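Local atomic coordinates of 2-methyl-3-hydroxypyridine-5-carboxylic acid oxygenase (Mesorhizobium loti, PDB entry 3ALJ), a protein that probably catalyses the FAD-dependent oxygenation and ring opening of 2-methyl-3-hydroxypyridine-5-carboxylic acid, a step in the breakdown of vitamin B6. Residues L182-W196 with F251-A265. Numbering follows the deposited sequence.
Sequences LIVPRMKKELGHGEW and FLEPCLIEAAKLKTA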
ATOM      1  N   LEU A 182      11.416  -4.538   7.728  1.00  9.57           N
ATOM      2  CA  LEU A 182      11.478  -4.586   9.186  1.00 10.38           C
ATOM      3  C   LEU A 182      11.441  -3.162   9.739  1.00 11.94           C
ATOM      4  O   LEU A 182      11.791  -2.172   9.082  1.00 10.59           O
ATOM      5  CB  LEU A 182      12.835  -5.158   9.670  1.00 13.02           C
ATOM      6  CG  LEU A 182      13.291  -6.416   8.988  1.00 17.43           C
ATOM      7  CD1 LEU A 182      14.701  -6.864   9.246  1.00 15.73           C
ATOM      8  CD2 LEU A 182      12.438  -7.546   9.490  1.00 20.54           C
ATOM      9  N   ILE A 183      10.959  -3.069  11.011  1.00 10.38           N
ATOM     10  CA  ILE A 183      11.092  -1.896  11.852  1.00 10.59           C
ATOM     11  C   ILE A 183      12.114  -2.153  12.896  1.00 13.14           C
ATOM     12  O   ILE A 183      12.010  -3.169  13.662  1.00 15.55           O
ATOM     13  CB  ILE A 183       9.740  -1.456  12.460  1.00  9.72           C
ATOM     14  CG1 ILE A 183       8.591  -1.277  11.441  1.00 12.33           C
ATOM     15  CG2 ILE A 183       9.923  -0.214  13.321  1.00 11.16           C
ATOM     16  CD1 ILE A 183       8.913  -0.198  10.302  1.00 11.17           C
ATOM     17  N   VAL A 184      13.085  -1.247  12.978  1.00 11.96           N
ATOM     18  CA  VAL A 184      14.128  -1.252  14.034  1.00 13.42           C
ATOM     19  C   VAL A 184      14.218   0.144  14.637  1.00 12.85           C
ATOM     20  O   VAL A 184      13.702   1.142  14.136  1.00 11.99           O
ATOM     21  CB  VAL A 184      15.517  -1.693  13.505  1.00 13.80           C
ATOM     22  CG1 VAL A 184      15.379  -3.129  12.969  1.00 15.20           C
ATOM     23  CG2 VAL A 184      15.976  -0.752  12.362  1.00 14.97           C
ATOM     24  N   PRO A 185      14.858   0.287  15.799  1.00 14.48           N
ATOM     25  CA  PRO A 185      15.156   1.606  16.327  1.00 13.71           C
ATOM     26  C   PRO A 185      16.031   2.441  15.385  1.00 13.49           C
ATOM     27  O   PRO A 185      16.822   1.854  14.605  1.00 16.40           O
ATOM     28  CB  PRO A 185      15.919   1.285  17.670  1.00 15.83           C
ATOM     29  CG  PRO A 185      15.598  -0.086  17.957  1.00 17.98           C
ATOM     30  CD  PRO A 185      15.416  -0.801  16.629  1.00 15.95           C
ATOM     31  N   ARG A 186      15.822   3.759  15.432  1.00 14.57           N
ATOM     32  CA  ARG A 186      16.635   4.661  14.618  1.00 14.18           C
ATOM     33  C   ARG A 186      18.152   4.582  14.853  1.00 16.59           C
ATOM     34  O   ARG A 186      18.899   4.751  13.901  1.00 16.90           O
ATOM     35  CB  ARG A 186      16.195   6.079  14.840  1.00 15.39           C
ATOM     36  CG  ARG A 186      14.746   6.379  14.309  1.00 16.03           C
ATOM     37  CD  ARG A 186      14.679   6.566  12.772  1.00 15.40           C
ATOM     38  NE  ARG A 186      15.601   7.547  12.221  1.00 17.66           N
ATOM     39  CZ  ARG A 186      15.361   8.839  12.106  1.00 14.99           C
ATOM     40  NH1 ARG A 186      14.215   9.448  12.477  1.00 19.56           N
ATOM     41  NH2 ARG A 186      16.298   9.572  11.532  1.00 22.21           N
ATOM     42  N   MET A 187      18.569   4.343  16.114  1.00 17.21           N
ATOM     43  CA  MET A 187      19.991   4.334  16.486  1.00 17.72           C
ATOM     44  C   MET A 187      20.698   5.585  15.961  1.00 19.06           C
ATOM     45  O   MET A 187      21.835   5.481  15.487  1.00 18.69           O
ATOM     46  CB  MET A 187      20.695   3.067  15.957  1.00 16.80           C
ATOM     47  CG  MET A 187      19.941   1.708  16.226  1.00 21.79           C
ATOM     48  SD  MET A 187      19.649   1.510  17.992  1.00 22.62           S
ATOM     49  CE  MET A 187      21.370   1.087  18.560  1.00 24.54           C
ATOM     50  N   LYS A 188      20.038   6.735  16.026  1.00 21.72           N
ATOM     51  CA  LYS A 188      20.534   7.824  15.173  0.50 22.85           C
ATOM     52  C   LYS A 188      21.913   8.277  15.661  1.00 24.66           C
ATOM     53  O   LYS A 188      22.774   8.532  14.796  1.00 26.80           O
ATOM     54  CB  LYS A 188      19.528   8.987  15.017  0.50 22.23           C
ATOM     55  CG  LYS A 188      19.867  10.071  13.929  0.50 22.68           C
ATOM     56  CD  LYS A 188      18.769  11.140  13.933  0.50 21.83           C
ATOM     57  CE  LYS A 188      19.143  12.385  13.246  0.50 24.55           C
ATOM     58  NZ  LYS A 188      18.036  13.395  13.461  0.50 22.35           N
ATOM     59  N   LYS A 189      22.141   8.314  16.982  1.00 25.21           N
ATOM     60  CA  LYS A 189      23.413   8.768  17.544  1.00 28.10           C
ATOM     61  C   LYS A 189      24.494   7.814  17.034  1.00 26.29           C
ATOM     62  O   LYS A 189      25.588   8.262  16.623  1.00 26.44           O
ATOM     63  CB  LYS A 189      23.322   8.762  19.099  1.00 28.55           C
ATOM     64  CG  LYS A 189      24.687   8.908  19.848  1.00 37.06           C
ATOM     65  CD  LYS A 189      25.056   7.614  20.625  1.00 45.03           C
ATOM     66  CE  LYS A 189      26.541   7.612  21.086  1.00 49.72           C
ATOM     67  NZ  LYS A 189      27.422   7.241  19.908  1.00 52.55           N
ATOM     68  N   GLU A 190      24.232   6.492  17.099  1.00 25.15           N
ATOM     69  CA  GLU A 190      25.228   5.486  16.746  1.00 19.64           C
ATOM     70  C   GLU A 190      25.563   5.481  15.240  1.00 20.92           C
ATOM     71  O   GLU A 190      26.578   5.004  14.838  1.00 21.15           O
ATOM     72  CB  GLU A 190      24.756   4.112  17.157  1.00 22.53           C
ATOM     73  CG  GLU A 190      24.599   3.958  18.634  1.00 25.44           C
ATOM     74  CD  GLU A 190      23.178   4.170  19.132  1.00 30.88           C
ATOM     75  OE1 GLU A 190      22.364   5.065  18.715  1.00 26.27           O
ATOM     76  OE2 GLU A 190      22.859   3.350  20.013  1.00 43.13           O
ATOM     77  N   LEU A 191      24.677   6.051  14.427  1.00 18.15           N
ATOM     78  CA  LEU A 191      24.978   6.154  12.996  1.00 17.76           C
ATOM     79  C   LEU A 191      26.015   7.277  12.709  1.00 19.28           C
ATOM     80  O   LEU A 191      26.595   7.312  11.626  1.00 18.26           O
ATOM     81  CB  LEU A 191      23.719   6.414  12.157  1.00 19.93           C
ATOM     82  CG  LEU A 191      22.739   5.199  12.203  1.00 15.92           C
ATOM     83  CD1 LEU A 191      21.569   5.695  11.336  1.00 16.09           C
ATOM     84  CD2 LEU A 191      23.301   3.886  11.716  1.00 16.88           C
ATOM     85  N   GLY A 192      26.182   8.211  13.640  1.00 20.27           N
ATOM     86  CA  GLY A 192      27.281   9.167  13.501  1.00 19.19           C
ATOM     87  C   GLY A 192      26.960  10.151  12.372  1.00 21.81           C
ATOM     88  O   GLY A 192      25.785  10.518  12.090  1.00 21.46           O
ATOM     89  N   HIS A 193      28.011  10.648  11.718  1.00 20.99           N
ATOM     90  CA  HIS A 193      27.818  11.694  10.769  1.00 19.21           C
ATOM     91  C   HIS A 193      27.053  11.203   9.536  1.00 18.70           C
ATOM     92  O   HIS A 193      27.344  10.119   9.051  1.00 21.48           O
ATOM     93  CB  HIS A 193      29.202  12.192  10.375  1.00 19.75           C
ATOM     94  CG  HIS A 193      29.194  13.193   9.286  1.00 21.34           C
ATOM     95  ND1 HIS A 193      28.905  14.512   9.517  1.00 26.10           N
ATOM     96  CD2 HIS A 193      29.430  13.069   7.955  1.00 24.65           C
ATOM     97  CE1 HIS A 193      28.935  15.164   8.370  1.00 26.37           C
ATOM     98  NE2 HIS A 193      29.276  14.321   7.422  1.00 30.31           N
ATOM     99  N   GLY A 194      26.128  12.034   9.078  1.00 17.05           N
ATOM    100  CA  GLY A 194      25.400  11.647   7.807  1.00 16.47           C
ATOM    101  C   GLY A 194      24.139  12.426   7.747  1.00 17.73           C
ATOM    102  O   GLY A 194      23.918  13.366   8.497  1.00 21.55           O
ATOM    103  N   GLU A 195      23.221  12.033   6.826  1.00 14.67           N
ATOM    104  CA  GLU A 195      21.872  12.684   6.609  1.00 13.98           C
ATOM    105  C   GLU A 195      20.871  11.603   6.891  1.00 12.87           C
ATOM    106  O   GLU A 195      20.167  11.102   6.010  1.00 12.45           O
ATOM    107  CB  GLU A 195      21.726  13.228   5.236  1.00 14.31           C
ATOM    108  CG  GLU A 195      22.746  14.352   5.016  1.00 18.87           C
ATOM    109  CD  GLU A 195      22.660  14.974   3.641  1.00 31.05           C
ATOM    110  OE1 GLU A 195      21.671  14.802   2.853  1.00 25.37           O
ATOM    111  OE2 GLU A 195      23.560  15.805   3.376  1.00 35.28           O
ATOM    112  N   TRP A 196      20.827  11.217   8.163  1.00 12.50           N
ATOM    113  CA  TRP A 196      20.086  10.021   8.609  1.00 12.24           C
ATOM    114  C   TRP A 196      18.579  10.249   8.769  1.00 10.82           C
ATOM    115  O   TRP A 196      17.931   9.286   9.152  1.00 12.30           O
ATOM    116  CB  TRP A 196      20.752   9.423   9.843  1.00 12.87           C
ATOM    117  CG  TRP A 196      22.170   9.048   9.559  1.00 11.15           C
ATOM    118  CD1 TRP A 196      23.265   9.555  10.237  1.00 15.01           C
ATOM    119  CD2 TRP A 196      22.695   8.087   8.631  1.00 10.17           C
ATOM    120  NE1 TRP A 196      24.413   8.943   9.773  1.00 14.41           N
ATOM    121  CE2 TRP A 196      24.101   8.117   8.709  1.00 13.75           C
ATOM    122  CE3 TRP A 196      22.109   7.297   7.569  1.00 10.86           C
ATOM    123  CZ2 TRP A 196      24.936   7.241   7.946  1.00 13.85           C
ATOM    124  CZ3 TRP A 196      22.960   6.438   6.762  1.00 11.80           C
ATOM    125  CH2 TRP A 196      24.354   6.452   6.967  1.00 15.06           C
ATOM    126  N   PHE A 251      27.910   1.173   7.268  1.00 11.25           N
ATOM    127  CA  PHE A 251      27.461   2.389   7.887  1.00 11.36           C
ATOM    128  C   PHE A 251      26.077   2.239   8.606  1.00 10.95           C
ATOM    129  O   PHE A 251      25.648   3.142   9.370  1.00 14.53           O
ATOM    130  CB  PHE A 251      27.442   3.509   6.864  1.00 11.21           C
ATOM    131  CG  PHE A 251      26.932   3.036   5.557  1.00 12.55           C
ATOM    132  CD1 PHE A 251      27.845   2.697   4.554  1.00 11.81           C
ATOM    133  CD2 PHE A 251      25.561   2.850   5.324  1.00  9.92           C
ATOM    134  CE1 PHE A 251      27.404   2.105   3.335  1.00 13.77           C
ATOM    135  CE2 PHE A 251      25.117   2.288   4.121  1.00 13.41           C
ATOM    136  CZ  PHE A 251      25.991   1.903   3.134  1.00 13.23           C
ATOM    137  N   LEU A 252      25.376   1.123   8.290  1.00 11.48           N
ATOM    138  CA  LEU A 252      24.116   0.822   9.048  1.00 10.34           C
ATOM    139  C   LEU A 252      24.266  -0.278  10.089  1.00 12.62           C
ATOM    140  O   LEU A 252      23.259  -0.731  10.622  1.00 11.73           O
ATOM    141  CB  LEU A 252      23.003   0.371   7.987  1.00 11.77           C
ATOM    142  CG  LEU A 252      22.533   1.454   7.013  1.00 12.42           C
ATOM    143  CD1 LEU A 252      21.320   0.898   6.206  1.00 13.08           C
ATOM    144  CD2 LEU A 252      22.059   2.600   7.856  1.00 11.88           C
ATOM    145  N   GLU A 253      25.501  -0.685  10.413  1.00 13.23           N
ATOM    146  CA  GLU A 253      25.662  -1.770  11.368  1.00 14.23           C
ATOM    147  C   GLU A 253      24.861  -1.607  12.665  1.00 12.81           C
ATOM    148  O   GLU A 253      24.233  -2.593  13.067  1.00 13.85           O
ATOM    149  CB  GLU A 253      27.150  -1.981  11.693  1.00 14.92           C
ATOM    150  CG  GLU A 253      27.368  -3.075  12.766  1.00 14.61           C
ATOM    151  CD  GLU A 253      28.889  -3.313  12.929  1.00 20.57           C
ATOM    152  OE1 GLU A 253      29.686  -2.382  12.641  1.00 20.31           O
ATOM    153  OE2 GLU A 253      29.268  -4.468  13.231  1.00 22.41           O
ATOM    154  N   PRO A 254      24.772  -0.446  13.316  1.00 13.07           N
ATOM    155  CA  PRO A 254      23.964  -0.379  14.597  1.00 13.47           C
ATOM    156  C   PRO A 254      22.488  -0.832  14.389  1.00 12.60           C
ATOM    157  O   PRO A 254      21.956  -1.689  15.129  1.00 14.39           O
ATOM    158  CB  PRO A 254      24.073   1.074  15.010  1.00 14.40           C
ATOM    159  CG  PRO A 254      25.406   1.551  14.325  1.00 15.80           C
ATOM    160  CD  PRO A 254      25.455   0.812  12.997  1.00 15.53           C
ATOM    161  N   CYS A 255      21.899  -0.387  13.253  1.00 11.77           N
ATOM    162  CA  CYS A 255      20.523  -0.815  12.906  1.00 11.46           C
ATOM    163  C   CYS A 255      20.442  -2.229  12.443  1.00 10.66           C
ATOM    164  O   CYS A 255      19.400  -2.867  12.806  1.00 13.47           O
ATOM    165  CB  CYS A 255      20.047   0.124  11.773  1.00 12.93           C
ATOM    166  SG  CYS A 255      19.991   1.892  12.243  1.00 14.53           S
ATOM    167  N   LEU A 256      21.407  -2.730  11.673  1.00 12.00           N
ATOM    168  CA  LEU A 256      21.408  -4.095  11.223  1.00 11.21           C
ATOM    169  C   LEU A 256      21.533  -5.088  12.409  1.00 11.78           C
ATOM    170  O   LEU A 256      20.918  -6.160  12.374  1.00 12.61           O
ATOM    171  CB  LEU A 256      22.418  -4.386  10.149  1.00 12.41           C
ATOM    172  CG  LEU A 256      22.144  -3.600   8.819  1.00 11.60           C
ATOM    173  CD1 LEU A 256      23.445  -3.648   7.978  1.00 12.91           C
ATOM    174  CD2 LEU A 256      20.987  -4.221   8.142  1.00 13.44           C
ATOM    175  N   ILE A 257      22.306  -4.688  13.433  1.00 13.19           N
ATOM    176  CA  ILE A 257      22.414  -5.598  14.592  1.00 12.91           C
ATOM    177  C   ILE A 257      21.025  -5.695  15.211  1.00 12.85           C
ATOM    178  O   ILE A 257      20.615  -6.808  15.604  1.00 15.13           O
ATOM    179  CB  ILE A 257      23.477  -5.011  15.573  1.00 16.28           C
ATOM    180  CG1 ILE A 257      24.869  -5.291  14.990  1.00 15.73           C
ATOM    181  CG2 ILE A 257      23.317  -5.637  17.016  1.00 15.06           C
ATOM    182  CD1 ILE A 257      26.000  -4.524  15.730  1.00 18.81           C
ATOM    183  N   GLU A 258      20.257  -4.575  15.326  1.00 12.22           N
ATOM    184  CA  GLU A 258      18.885  -4.666  15.860  1.00 13.93           C
ATOM    185  C   GLU A 258      18.008  -5.496  14.951  1.00 14.69           C
ATOM    186  O   GLU A 258      17.202  -6.339  15.408  1.00 15.69           O
ATOM    187  CB  GLU A 258      18.235  -3.320  16.129  1.00 13.60           C
ATOM    188  CG  GLU A 258      19.157  -2.430  17.034  1.00 17.60           C
ATOM    189  CD  GLU A 258      19.379  -3.081  18.408  1.00 28.07           C
ATOM    190  OE1 GLU A 258      18.438  -3.685  18.933  1.00 23.16           O
ATOM    191  OE2 GLU A 258      20.565  -3.038  18.909  1.00 27.96           O
ATOM    192  N   ALA A 259      18.219  -5.388  13.625  1.00 12.77           N
ATOM    193  CA  ALA A 259      17.399  -6.190  12.708  1.00 12.72           C
ATOM    194  C   ALA A 259      17.545  -7.658  12.802  1.00 13.63           C
ATOM    195  O   ALA A 259      16.589  -8.466  12.623  1.00 14.42           O
ATOM    196  CB  ALA A 259      17.665  -5.731  11.225  1.00 12.71           C
ATOM    197  N   ALA A 260      18.810  -8.049  13.065  1.00 15.84           N
ATOM    198  CA  ALA A 260      19.150  -9.451  13.144  1.00 15.14           C
ATOM    199  C   ALA A 260      18.515 -10.154  14.372  1.00 15.85           C
ATOM    200  O   ALA A 260      18.427 -11.398  14.298  1.00 16.31           O
ATOM    201  CB  ALA A 260      20.704  -9.609  13.136  1.00 18.03           C
ATOM    202  N   LYS A 261      18.057  -9.385  15.347  1.00 15.05           N
ATOM    203  CA  LYS A 261      17.312  -9.970  16.527  1.00 17.37           C
ATOM    204  C   LYS A 261      15.884 -10.388  16.201  1.00 19.97           C
ATOM    205  O   LYS A 261      15.234 -11.045  17.042  1.00 20.25           O
ATOM    206  CB  LYS A 261      17.261  -8.954  17.633  1.00 20.01           C
ATOM    207  CG  LYS A 261      18.661  -8.577  18.082  1.00 22.73           C
ATOM    208  CD  LYS A 261      18.534  -7.492  19.072  1.00 27.27           C
ATOM    209  CE  LYS A 261      19.948  -7.197  19.677  1.00 30.09           C
ATOM    210  NZ  LYS A 261      19.893  -5.972  20.458  1.00 33.79           N
ATOM    211  N   LEU A 262      15.341  -9.974  15.052  1.00 16.93           N
ATOM    212  CA  LEU A 262      13.935 -10.171  14.742  1.00 18.76           C
ATOM    213  C   LEU A 262      13.696 -11.530  14.106  1.00 19.16           C
ATOM    214  O   LEU A 262      13.951 -11.796  12.912  1.00 21.92           O
ATOM    215  CB  LEU A 262      13.447  -9.009  13.795  1.00 15.92           C
ATOM    216  CG  LEU A 262      13.516  -7.574  14.355  1.00 18.01           C
ATOM    217  CD1 LEU A 262      13.233  -6.483  13.276  1.00 17.66           C
ATOM    218  CD2 LEU A 262      12.451  -7.436  15.463  1.00 20.43           C
ATOM    219  N   LYS A 263      13.046 -12.397  14.894  1.00 22.16           N
ATOM    220  CA  LYS A 263      12.826 -13.771  14.477  0.50 23.56           C
ATOM    221  C   LYS A 263      11.515 -13.866  13.676  1.00 23.03           C
ATOM    222  O   LYS A 263      11.246 -14.882  13.121  1.00 26.72           O
ATOM    223  CB  LYS A 263      12.692 -14.656  15.729  0.50 24.51           C
ATOM    224  CG  LYS A 263      11.881 -13.983  16.806  0.50 26.53           C
ATOM    225  CD  LYS A 263      12.642 -12.771  17.299  0.50 24.38           C
ATOM    226  CE  LYS A 263      11.846 -11.695  17.952  0.50 20.25           C
ATOM    227  NZ  LYS A 263      11.013 -10.866  17.090  0.50 25.60           N
ATOM    228  N   THR A 264      10.733 -12.795  13.658  1.00 24.68           N
ATOM    229  CA  THR A 264       9.466 -12.699  12.910  1.00 26.44           C
ATOM    230  C   THR A 264       9.698 -12.245  11.430  1.00 23.81           C
ATOM    231  O   THR A 264       8.737 -12.224  10.656  1.00 23.49           O
ATOM    232  CB  THR A 264       8.586 -11.568  13.559  1.00 27.14           C
ATOM    233  OG1 THR A 264       9.422 -10.390  13.822  1.00 31.41           O
ATOM    234  CG2 THR A 264       7.991 -12.035  14.891  1.00 31.97           C
ATOM    235  N   ALA A 265      10.949 -11.845  11.078  1.00 19.60           N
ATOM    236  CA  ALA A 265      11.280 -11.442   9.710  1.00 19.19           C
ATOM    237  C   ALA A 265      10.884 -12.432   8.641  1.00 15.11           C
ATOM    238  O   ALA A 265      11.099 -13.626   8.761  1.00 18.47           O
ATOM    239  CB  ALA A 265      12.845 -11.207   9.632  1.00 17.91           C
TER
HETATM  240  O   HOH W   1      27.278   5.131  10.096  1.00 18.90           O
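Leu191 O accepts two hydrogen bonds. One is from a water whose O lies 2.8 Å from Leu191 O, the other, weak, from Trp196 NE1. The same water O, 2.7 Å from Phe251 O, donates to that carbonyl too and bridges the segments. No direct hydrogen bond joins them. Trp196 NE1 also makes weak hydrogen bonds to Gly192 O and His193 O, while Leu191 CB lies against one face of the indole. Leu191 CD2 reaches Phe251 O (3.4 Å) and Cys255 SG. Cys255 SG also sits 3.5 Å from Arg186 O. Helix 253-260 packs on the seven-stranded mixed sheet of this FAD-dependent oxygenase; its axis makes 122° with that of strand 182-185. Val184 CG1 rests on Ala259 CA at 3.7 Å. Leu182 spreads its methyls, CD1 onto Ala259 CB and CD2 onto Ala265 CB. Glu258 lays CB on Pro185 CD (3.8 Å) and CG near Met187 SD. A bend at chi2 (-62°) then turns its carboxylate to Lys261. Glu258 OE1 and Lys261 NZ form a 3.1 Å salt bridge. With alanine at Glu258, Lys261 would probably lose its salt-bridge mate and Met187 SD its CG neighbour. Pro254 CB packs on Glu190 CB at 3.8 Å.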